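Local coordinates for protein membrane-bound lytic murein transglycosylase A (Burkholderia pseudomallei, PDB 6QK4) that probably cleaves peptidoglycan glycan chains as an exolytic lytic transglycosylase, breaking the MurNAc-GlcNAc linkage while forming a 1,6-anhydro bond in the MurNAc residue, at residues 278-281 and 282-286; 26-30 and 31-35; 34-38 and 39-43. All coordinates share one frame; numbering follows the deposited sequence.

Contact 1: 278-281 and 282-286; sequences SSIP and LGTPV
Leu282 follows Pro281 directly and opens the reversal from Pro281 to Thr284, a type II beta turn just ahead of strand 285-291. Its backbone is extended, as the second position of such a turn requires. The CB of Leu282 brushes the carbonyl carbon of Pro281 at 3.7 Å, while the side chain also touches Ala262 and Val308. Gly283 comes next with positive phi (101°), a conformation in which a side chain would collide with the preceding carbonyl oxygen; glycine is the usual residue at this third position of a type II turn.

Thr284 then closes the turn twice over on a single acceptor. Its backbone N bonds to Pro281 O at 3.1 Å, and its hydroxyl OG1 donates to the same Pro281 O at 2.7 Å, reaching the oxygen from a more bent C=O direction than the amide does. OG1 stands beside the threonine's own N (chi1 -53°), which turns the hydroxyl back over the proline and sets OG1 3.4 Å from Pro281 CD. Thr284 CB also packs on Ile280 CG2 at 3.7 Å, the side chains crossing nearly at right angles.

Val286, already in the strand, extends this patch through its CG2, 4.1 Å from Ile280 CG2, and also touches Met341 of strand 336-346. Two donors from one residue therefore grip one carbonyl oxygen, so the threonine rotamer and the turn backbone hold each other in place, with the polar pair lying against apolar neighbours.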
ATOM      1  N   SER A 278      -5.409   8.946  15.697  1.00 22.09           N
ATOM      2  CA  SER A 278      -6.224   9.402  16.809  1.00 26.14           C
ATOM      3  C   SER A 278      -7.426   8.523  17.063  1.00 24.00           C
ATOM      4  O   SER A 278      -7.999   8.588  18.146  1.00 29.36           O
ATOM      5  CB  SER A 278      -6.676  10.860  16.590  1.00 31.91           C
ATOM      6  OG  SER A 278      -7.708  10.897  15.615  1.00 38.56           O
ATOM      7  N   SER A 279      -7.801   7.628  16.112  1.00 24.28           N
ATOM      8  CA  SER A 279      -8.805   6.605  16.348  1.00 22.91           C
ATOM      9  C   SER A 279      -8.202   5.267  16.747  1.00 22.21           C
ATOM     10  O   SER A 279      -8.703   4.600  17.649  1.00 23.94           O
ATOM     11  CB  SER A 279      -9.670   6.431  15.050  1.00 20.53           C
ATOM     12  OG  SER A 279     -10.463   7.596  14.839  1.00 24.31           O
ATOM     13  N   ILE A 280      -7.099   4.881  16.117  1.00 22.57           N
ATOM     14  CA  ILE A 280      -6.430   3.606  16.326  1.00 21.79           C
ATOM     15  C   ILE A 280      -4.944   3.899  16.509  1.00 21.65           C
ATOM     16  O   ILE A 280      -4.223   4.179  15.537  1.00 21.48           O
ATOM     17  CB  ILE A 280      -6.656   2.662  15.121  1.00 19.93           C
ATOM     18  CG1 ILE A 280      -8.157   2.507  14.845  1.00 20.53           C
ATOM     19  CG2 ILE A 280      -6.003   1.330  15.407  1.00 21.19           C
ATOM     20  CD1 ILE A 280      -8.444   1.747  13.477  1.00 21.88           C
ATOM     21  N   PRO A 281      -4.440   3.846  17.727  1.00 20.36           N
ATOM     22  CA  PRO A 281      -3.027   4.202  17.961  1.00 21.45           C
ATOM     23  C   PRO A 281      -2.082   3.274  17.214  1.00 21.70           C
ATOM     24  O   PRO A 281      -2.334   2.074  17.073  1.00 21.66           O
ATOM     25  CB  PRO A 281      -2.859   4.020  19.481  1.00 22.42           C
ATOM     26  CG  PRO A 281      -4.257   4.127  20.048  1.00 25.14           C
ATOM     27  CD  PRO A 281      -5.176   3.553  18.977  1.00 22.50           C
ATOM     28  N   LEU A 282      -0.971   3.838  16.734  1.00 18.46           N
ATOM     29  CA  LEU A 282       0.034   2.972  16.137  1.00 19.98           C
ATOM     30  C   LEU A 282       0.459   1.885  17.124  1.00 18.50           C
ATOM     31  O   LEU A 282       0.617   2.108  18.343  1.00 19.27           O
ATOM     32  CB  LEU A 282       1.242   3.797  15.680  1.00 20.27           C
ATOM     33  CG  LEU A 282       0.955   4.709  14.501  1.00 21.48           C
ATOM     34  CD1 LEU A 282       2.143   5.654  14.313  1.00 22.99           C
ATOM     35  CD2 LEU A 282       0.606   3.969  13.195  1.00 23.80           C
ATOM     36  N   GLY A 283       0.588   0.664  16.589  1.00 20.80           N
ATOM     37  CA  GLY A 283       0.896  -0.518  17.374  1.00 20.25           C
ATOM     38  C   GLY A 283      -0.328  -1.391  17.678  1.00 21.10           C
ATOM     39  O   GLY A 283      -0.154  -2.533  18.112  1.00 19.75           O
ATOM     40  N   THR A 284      -1.554  -0.873  17.448  1.00 21.41           N
ATOM     41  CA  THR A 284      -2.763  -1.651  17.789  1.00 18.41           C
ATOM     42  C   THR A 284      -2.901  -2.783  16.787  1.00 16.93           C
ATOM     43  O   THR A 284      -2.935  -2.523  15.574  1.00 20.00           O
ATOM     44  CB  THR A 284      -4.033  -0.776  17.727  1.00 21.84           C
ATOM     45  OG1 THR A 284      -3.852   0.413  18.535  1.00 21.50           O
ATOM     46  CG2 THR A 284      -5.260  -1.566  18.207  1.00 21.88           C
ATOM     47  N   PRO A 285      -3.019  -4.030  17.228  1.00 16.82           N
ATOM     48  CA  PRO A 285      -3.446  -5.088  16.297  1.00 16.72           C
ATOM     49  C   PRO A 285      -4.944  -4.960  16.057  1.00 18.31           C
ATOM     50  O   PRO A 285      -5.698  -4.592  16.953  1.00 17.74           O
ATOM     51  CB  PRO A 285      -3.134  -6.399  17.056  1.00 18.11           C
ATOM     52  CG  PRO A 285      -2.332  -5.938  18.325  1.00 17.97           C
ATOM     53  CD  PRO A 285      -2.849  -4.527  18.611  1.00 17.52           C
ATOM     54  N   VAL A 286      -5.383  -5.264  14.830  1.00 17.79           N
ATOM     55  CA  VAL A 286      -6.759  -5.042  14.393  1.00 17.34           C
ATOM     56  C   VAL A 286      -7.186  -6.301  13.646  1.00 18.91           C
ATOM     57  O   VAL A 286      -6.485  -6.742  12.725  1.00 19.84           O
ATOM     58  CB  VAL A 286      -6.906  -3.843  13.429  1.00 16.60           C
ATOM     59  CG1 VAL A 286      -8.410  -3.633  13.033  1.00 17.55           C
ATOM     60  CG2 VAL A 286      -6.368  -2.560  14.082  1.00 17.07           C
TER

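Contact 2: 26-30 and 31-35; sequences TPVAW and QQVPG
Two groups grip the carbonyl oxygen of Trp30: the backbone N of Val33, bonded to Trp30 O at 3.0 Å, and a water that donates to it from the same distance. That water also donates to Val33 O at 3.3 Å, so it bridges the two carbonyls that flank the end of the turn.

One residue earlier the same spacing recurs, Gln32 N bonding to Ala29 O at 2.8 Å. Bonds between residues three apart are the signature of a short 3-10 segment, here a single tight coil through which the chain leaves strand 25-27. The side chain of Gln32 returns to the start of that coil: its OE1 accepts from Ala29 N at 2.9 Å, in a nearly straight hydrogen bond (N-H...O 170°). The side-chain bond to Ala29 N and the backbone bond to Ala29 O thus tie Gln32 to Ala29 twice, one through each polar atom of the alanine backbone. CG of Gln32 sits beside its own N (chi1 -65°) and the chain runs extended past CG, which carries the amide back along Val28 and Ala29; OE1 also lies 3.6 Å from Ala29 CB.

Against strand 336-346, Val28 CG2 and Val33 CG2 meet at 4.1 Å, the two valines crossing at about a right angle, and both lean on Trp342. Val33 CG2 also approaches Trp30 CE3 obliquely at 4.2 Å, while the indole NE1 bonds to Phe87 O on the neighbouring strand 87-92.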
ATOM      1  N   THR A  26     -16.206  -2.319  22.547  1.00 22.45           N
ATOM      2  CA  THR A  26     -17.009  -3.307  23.279  1.00 23.67           C
ATOM      3  C   THR A  26     -16.219  -4.600  23.346  1.00 25.30           C
ATOM      4  O   THR A  26     -16.023  -5.259  22.302  1.00 25.04           O
ATOM      5  CB  THR A  26     -18.347  -3.576  22.594  1.00 26.21           C
ATOM      6  OG1 THR A  26     -19.039  -2.348  22.349  1.00 29.13           O
ATOM      7  CG2 THR A  26     -19.206  -4.493  23.530  1.00 26.69           C
ATOM      8  N   PRO A  27     -15.766  -5.047  24.522  1.00 23.94           N
ATOM      9  CA  PRO A  27     -15.084  -6.351  24.590  1.00 22.09           C
ATOM     10  C   PRO A  27     -15.998  -7.501  24.202  1.00 26.63           C
ATOM     11  O   PRO A  27     -17.178  -7.552  24.580  1.00 26.73           O
ATOM     12  CB  PRO A  27     -14.676  -6.467  26.075  1.00 26.59           C
ATOM     13  CG  PRO A  27     -15.783  -5.637  26.806  1.00 28.44           C
ATOM     14  CD  PRO A  27     -16.035  -4.444  25.863  1.00 25.64           C
ATOM     15  N   VAL A  28     -15.449  -8.443  23.446  1.00 23.74           N
ATOM     16  CA  VAL A  28     -16.199  -9.630  23.036  1.00 21.25           C
ATOM     17  C   VAL A  28     -15.303 -10.854  23.219  1.00 22.78           C
ATOM     18  O   VAL A  28     -14.104 -10.751  23.442  1.00 24.34           O
ATOM     19  CB  VAL A  28     -16.709  -9.529  21.592  1.00 23.61           C
ATOM     20  CG1 VAL A  28     -17.570  -8.288  21.377  1.00 25.32           C
ATOM     21  CG2 VAL A  28     -15.482  -9.480  20.622  1.00 23.92           C
ATOM     22  N   ALA A  29     -15.920 -12.053  23.185  1.00 29.30           N
ATOM     23  CA  ALA A  29     -15.105 -13.249  23.228  1.00 27.30           C
ATOM     24  C   ALA A  29     -14.501 -13.503  21.847  1.00 25.16           C
ATOM     25  O   ALA A  29     -15.038 -13.060  20.830  1.00 23.90           O
ATOM     26  CB  ALA A  29     -15.958 -14.477  23.619  1.00 29.06           C
ATOM     27  N   TRP A  30     -13.391 -14.238  21.803  1.00 24.50           N
ATOM     28  CA  TRP A  30     -12.861 -14.587  20.496  1.00 26.44           C
ATOM     29  C   TRP A  30     -13.895 -15.347  19.653  1.00 24.65           C
ATOM     30  O   TRP A  30     -13.928 -15.219  18.443  1.00 25.36           O
ATOM     31  CB  TRP A  30     -11.552 -15.381  20.651  1.00 27.46           C
ATOM     32  CG  TRP A  30     -10.398 -14.476  20.949  1.00 27.50           C
ATOM     33  CD1 TRP A  30      -9.800 -14.239  22.150  1.00 27.43           C
ATOM     34  CD2 TRP A  30      -9.732 -13.647  19.991  1.00 26.30           C
ATOM     35  NE1 TRP A  30      -8.760 -13.328  21.984  1.00 28.79           N
ATOM     36  CE2 TRP A  30      -8.707 -12.962  20.665  1.00 25.19           C
ATOM     37  CE3 TRP A  30      -9.882 -13.457  18.624  1.00 25.89           C
ATOM     38  CZ2 TRP A  30      -7.850 -12.048  20.016  1.00 25.78           C
ATOM     39  CZ3 TRP A  30      -9.038 -12.536  17.978  1.00 24.58           C
ATOM     40  CH2 TRP A  30      -8.026 -11.870  18.683  1.00 27.00           C
ATOM     41  N   GLN A  31     -14.774 -16.127  20.298  1.00 26.25           N
ATOM     42  CA  GLN A  31     -15.819 -16.834  19.584  1.00 26.11           C
ATOM     43  C   GLN A  31     -16.830 -15.887  18.936  1.00 27.69           C
ATOM     44  O   GLN A  31     -17.614 -16.316  18.080  1.00 28.81           O
ATOM     45  CB  GLN A  31     -16.526 -17.780  20.603  1.00 32.35           C
ATOM     46  CG  GLN A  31     -17.682 -18.667  20.054  1.00 37.02           C
ATOM     47  CD  GLN A  31     -19.096 -17.973  20.060  1.00 41.98           C
ATOM     48  OE1 GLN A  31     -19.274 -16.885  20.638  1.00 40.31           O
ATOM     49  NE2 GLN A  31     -20.097 -18.617  19.418  1.00 39.40           N
ATOM     50  N   GLN A  32     -16.843 -14.599  19.322  1.00 25.74           N
ATOM     51  CA  GLN A  32     -17.708 -13.614  18.695  1.00 24.56           C
ATOM     52  C   GLN A  32     -17.026 -12.817  17.595  1.00 26.37           C
ATOM     53  O   GLN A  32     -17.706 -11.994  16.955  1.00 28.36           O
ATOM     54  CB  GLN A  32     -18.269 -12.634  19.716  1.00 24.21           C
ATOM     55  CG  GLN A  32     -19.191 -13.390  20.698  1.00 27.40           C
ATOM     56  CD  GLN A  32     -19.563 -12.559  21.817  1.00 27.72           C
ATOM     57  OE1 GLN A  32     -18.784 -12.370  22.746  1.00 28.67           O
ATOM     58  NE2 GLN A  32     -20.798 -12.025  21.773  1.00 34.79           N
ATOM     59  N   VAL A  33     -15.754 -13.104  17.296  1.00 21.03           N
ATOM     60  CA  VAL A  33     -15.152 -12.430  16.120  1.00 21.56           C
ATOM     61  C   VAL A  33     -15.446 -13.271  14.884  1.00 24.28           C
ATOM     62  O   VAL A  33     -14.854 -14.342  14.688  1.00 24.92           O
ATOM     63  CB  VAL A  33     -13.650 -12.213  16.353  1.00 22.92           C
ATOM     64  CG1 VAL A  33     -12.926 -11.528  15.096  1.00 25.05           C
ATOM     65  CG2 VAL A  33     -13.427 -11.424  17.623  1.00 25.39           C
ATOM     66  N   PRO A  34     -16.375 -12.836  14.031  1.00 26.07           N
ATOM     67  CA  PRO A  34     -16.723 -13.613  12.856  1.00 35.49           C
ATOM     68  C   PRO A  34     -15.596 -13.394  11.863  1.00 37.38           C
ATOM     69  O   PRO A  34     -15.168 -12.263  11.567  1.00 51.01           O
ATOM     70  CB  PRO A  34     -18.049 -13.000  12.395  1.00 37.39           C
ATOM     71  CG  PRO A  34     -17.986 -11.592  12.887  1.00 40.60           C
ATOM     72  CD  PRO A  34     -17.086 -11.549  14.096  1.00 37.94           C
ATOM     73  N   GLY A  35     -15.038 -14.460  11.472  1.00 31.56           N
ATOM     74  CA  GLY A  35     -13.943 -14.428  10.560  1.00 25.52           C
ATOM     75  C   GLY A  35     -12.650 -14.842  11.199  1.00 21.10           C
ATOM     76  O   GLY A  35     -11.739 -15.218  10.476  1.00 22.24           O
TER
HETATM   77  O   HOH W   1     -14.392 -17.211  16.220  1.00 39.30           O

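Contact 3: 34-38 and 39-43; sequences PGWQD and DSLIG
The loop that leads into helix 44-55 is folded by successive tight turns, and Asp39 joins them: its backbone N reaches back to Gly35 O and Trp36 O, while its carboxylate braces the chain ahead. Both backward bonds are weak, each 3.5 Å from Asp39 N, and they follow a firmer one from Asp38 N to Gly35 O at 2.8 Å. Gly35 begins this reversal with positive phi, and Trp36 to Asp38 then take helical angles.

Ahead of it, Asp39 OD1 accepts from Leu41 N at 2.9 Å, the amide standing well above the carboxylate plane. OD2 is held by a salt bridge to Arg271 and by the amide of Leu302, which would probably stabilise the negative charge of this buried group. A water accepts from Ser40 N at 2.9 Å.

Across the loop, Leu41 CD2 touches Trp36 CZ3 and CH2, each at 4.1 Å, the two side chains crossing at about a right angle. CG of Trp36 lies anti to its own N (chi1 173°), which sends the indole out toward Leu41 and helix 76-86, where Arg80 forms a cation-pi pair with it and Glu84 takes its NE1.

Ser40 OG accepts in turn from Ile42 N at 3.1 Å, just before Gly43, at the N-cap position of helix 44-55. The bond from Leu41 N to Asp39 OD1 makes an Asx turn, and that from Ile42 N to Ser40 OG the ST turn that overlaps it.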
ATOM      1  N   PRO A  34     -16.375 -12.836  14.031  1.00 26.07           N
ATOM      2  CA  PRO A  34     -16.723 -13.613  12.856  1.00 35.49           C
ATOM      3  C   PRO A  34     -15.596 -13.394  11.863  1.00 37.38           C
ATOM      4  O   PRO A  34     -15.168 -12.263  11.567  1.00 51.01           O
ATOM      5  CB  PRO A  34     -18.049 -13.000  12.395  1.00 37.39           C
ATOM      6  CG  PRO A  34     -17.986 -11.592  12.887  1.00 40.60           C
ATOM      7  CD  PRO A  34     -17.086 -11.549  14.096  1.00 37.94           C
ATOM      8  N   GLY A  35     -15.038 -14.460  11.472  1.00 31.56           N
ATOM      9  CA  GLY A  35     -13.943 -14.428  10.560  1.00 25.52           C
ATOM     10  C   GLY A  35     -12.650 -14.842  11.199  1.00 21.10           C
ATOM     11  O   GLY A  35     -11.739 -15.218  10.476  1.00 22.24           O
ATOM     12  N   TRP A  36     -12.582 -14.914  12.530  1.00 18.91           N
ATOM     13  CA  TRP A  36     -11.290 -15.237  13.167  1.00 20.20           C
ATOM     14  C   TRP A  36     -10.739 -16.559  12.628  1.00 23.80           C
ATOM     15  O   TRP A  36      -9.546 -16.677  12.348  1.00 20.63           O
ATOM     16  CB  TRP A  36     -11.465 -15.276  14.688  1.00 20.19           C
ATOM     17  CG  TRP A  36     -10.321 -15.740  15.515  1.00 20.32           C
ATOM     18  CD1 TRP A  36     -10.294 -16.783  16.416  1.00 22.51           C
ATOM     19  CD2 TRP A  36      -9.039 -15.118  15.575  1.00 21.21           C
ATOM     20  NE1 TRP A  36      -9.064 -16.820  17.041  1.00 24.41           N
ATOM     21  CE2 TRP A  36      -8.263 -15.829  16.498  1.00 23.03           C
ATOM     22  CE3 TRP A  36      -8.455 -14.054  14.870  1.00 19.92           C
ATOM     23  CZ2 TRP A  36      -6.916 -15.513  16.788  1.00 21.28           C
ATOM     24  CZ3 TRP A  36      -7.094 -13.692  15.209  1.00 20.02           C
ATOM     25  CH2 TRP A  36      -6.352 -14.417  16.142  1.00 21.82           C
ATOM     26  N   GLN A  37     -11.581 -17.594  12.512  1.00 23.51           N
ATOM     27  CA  GLN A  37     -11.054 -18.873  12.026  1.00 23.09           C
ATOM     28  C   GLN A  37     -10.765 -18.886  10.538  1.00 22.66           C
ATOM     29  O   GLN A  37     -10.073 -19.809  10.062  1.00 25.60           O
ATOM     30  CB  GLN A  37     -12.058 -19.992  12.354  1.00 23.07           C
ATOM     31  CG  GLN A  37     -12.356 -20.013  13.822  1.00 22.61           C
ATOM     32  CD  GLN A  37     -11.214 -20.560  14.657  1.00 26.57           C
ATOM     33  OE1 GLN A  37     -10.217 -21.043  14.155  1.00 26.03           O
ATOM     34  NE2 GLN A  37     -11.381 -20.505  15.974  1.00 29.94           N
ATOM     35  N   ASP A  38     -11.282 -17.894   9.774  1.00 21.57           N
ATOM     36  CA  ASP A  38     -11.038 -17.814   8.338  1.00 20.99           C
ATOM     37  C   ASP A  38      -9.625 -17.305   7.998  1.00 25.53           C
ATOM     38  O   ASP A  38      -9.103 -17.572   6.891  1.00 26.83           O
ATOM     39  CB  ASP A  38     -12.097 -16.910   7.741  1.00 21.54           C
ATOM     40  CG  ASP A  38     -13.475 -17.506   7.812  1.00 26.29           C
ATOM     41  OD1 ASP A  38     -13.613 -18.703   7.407  1.00 26.01           O
ATOM     42  OD2 ASP A  38     -14.407 -16.733   8.192  1.00 28.07           O
ATOM     43  N   ASP A  39      -8.977 -16.642   8.930  1.00 21.90           N
ATOM     44  CA  ASP A  39      -7.616 -16.184   8.696  1.00 22.04           C
ATOM     45  C   ASP A  39      -6.631 -17.314   9.012  1.00 21.24           C
ATOM     46  O   ASP A  39      -6.634 -17.867  10.127  1.00 24.48           O
ATOM     47  CB  ASP A  39      -7.348 -14.956   9.577  1.00 22.32           C
ATOM     48  CG  ASP A  39      -5.953 -14.318   9.288  1.00 23.43           C
ATOM     49  OD1 ASP A  39      -5.244 -14.786   8.363  1.00 24.06           O
ATOM     50  OD2 ASP A  39      -5.605 -13.351   9.984  1.00 23.23           O
ATOM     51  N   SER A  40      -5.820 -17.683   8.009  1.00 23.57           N
ATOM     52  CA  SER A  40      -4.780 -18.679   8.220  1.00 26.82           C
ATOM     53  C   SER A  40      -3.793 -18.249   9.271  1.00 28.51           C
ATOM     54  O   SER A  40      -3.135 -19.105   9.891  1.00 25.71           O
ATOM     55  CB  SER A  40      -4.003 -18.901   6.928  1.00 24.96           C
ATOM     56  OG  SER A  40      -3.265 -17.714   6.561  1.00 27.24           O
ATOM     57  N   LEU A  41      -3.640 -16.925   9.457  1.00 20.50           N
ATOM     58  CA  LEU A  41      -2.636 -16.254  10.311  1.00 20.46           C
ATOM     59  C   LEU A  41      -1.228 -16.340   9.737  1.00 20.95           C
ATOM     60  O   LEU A  41      -0.298 -15.855  10.381  1.00 22.59           O
ATOM     61  CB  LEU A  41      -2.617 -16.792  11.772  1.00 20.63           C
ATOM     62  CG  LEU A  41      -3.907 -16.496  12.544  1.00 21.57           C
ATOM     63  CD1 LEU A  41      -3.849 -17.181  13.907  1.00 21.24           C
ATOM     64  CD2 LEU A  41      -4.113 -14.968  12.720  1.00 23.40           C
ATOM     65  N   ILE A  42      -1.066 -16.851   8.503  1.00 24.22           N
ATOM     66  CA  ILE A  42       0.268 -16.932   7.900  1.00 23.65           C
ATOM     67  C   ILE A  42       0.797 -15.528   7.639  1.00 23.86           C
ATOM     68  O   ILE A  42       0.125 -14.716   7.003  1.00 24.35           O
ATOM     69  CB  ILE A  42       0.257 -17.718   6.593  1.00 25.58           C
ATOM     70  CG1 ILE A  42      -0.128 -19.194   6.846  1.00 27.54           C
ATOM     71  CG2 ILE A  42       1.666 -17.619   5.957  1.00 27.47           C
ATOM     72  CD1 ILE A  42      -0.533 -19.877   5.596  1.00 35.87           C
ATOM     73  N   GLY A  43       1.955 -15.227   8.217  1.00 23.27           N
ATOM     74  CA  GLY A  43       2.516 -13.880   8.189  1.00 22.04           C
ATOM     75  C   GLY A  43       2.216 -13.034   9.417  1.00 21.33           C
ATOM     76  O   GLY A  43       2.923 -12.043   9.674  1.00 22.62           O
TER
HETATM   77  O   HOH W   2      -6.182 -16.678   5.309  1.00 32.37           O

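The three contacts come along the chain in the order 2, 3, 1. Contacts 2 and 3 share Pro34 and Gly35, with centres about 13 Å apart, and they are joined by indole packing: Trp30 CZ3 lies 3.5 Å from Trp36 CE3. Contact 1, some 240 residues later in the 3D domain, lies 18 to 19 Å from both by centres and touches neither. Strand 336-346 packs against contacts 1 and 2, whereas contacts 1 and 3 both meet strand 298-307. Strand 285-291 carries part of contact 1, and its Phe287 is touched by Val33 of contact 2 and Asp39 of contact 3, so the N-terminal loop packs onto strands of the 3D domain, probably related to double-psi barrels.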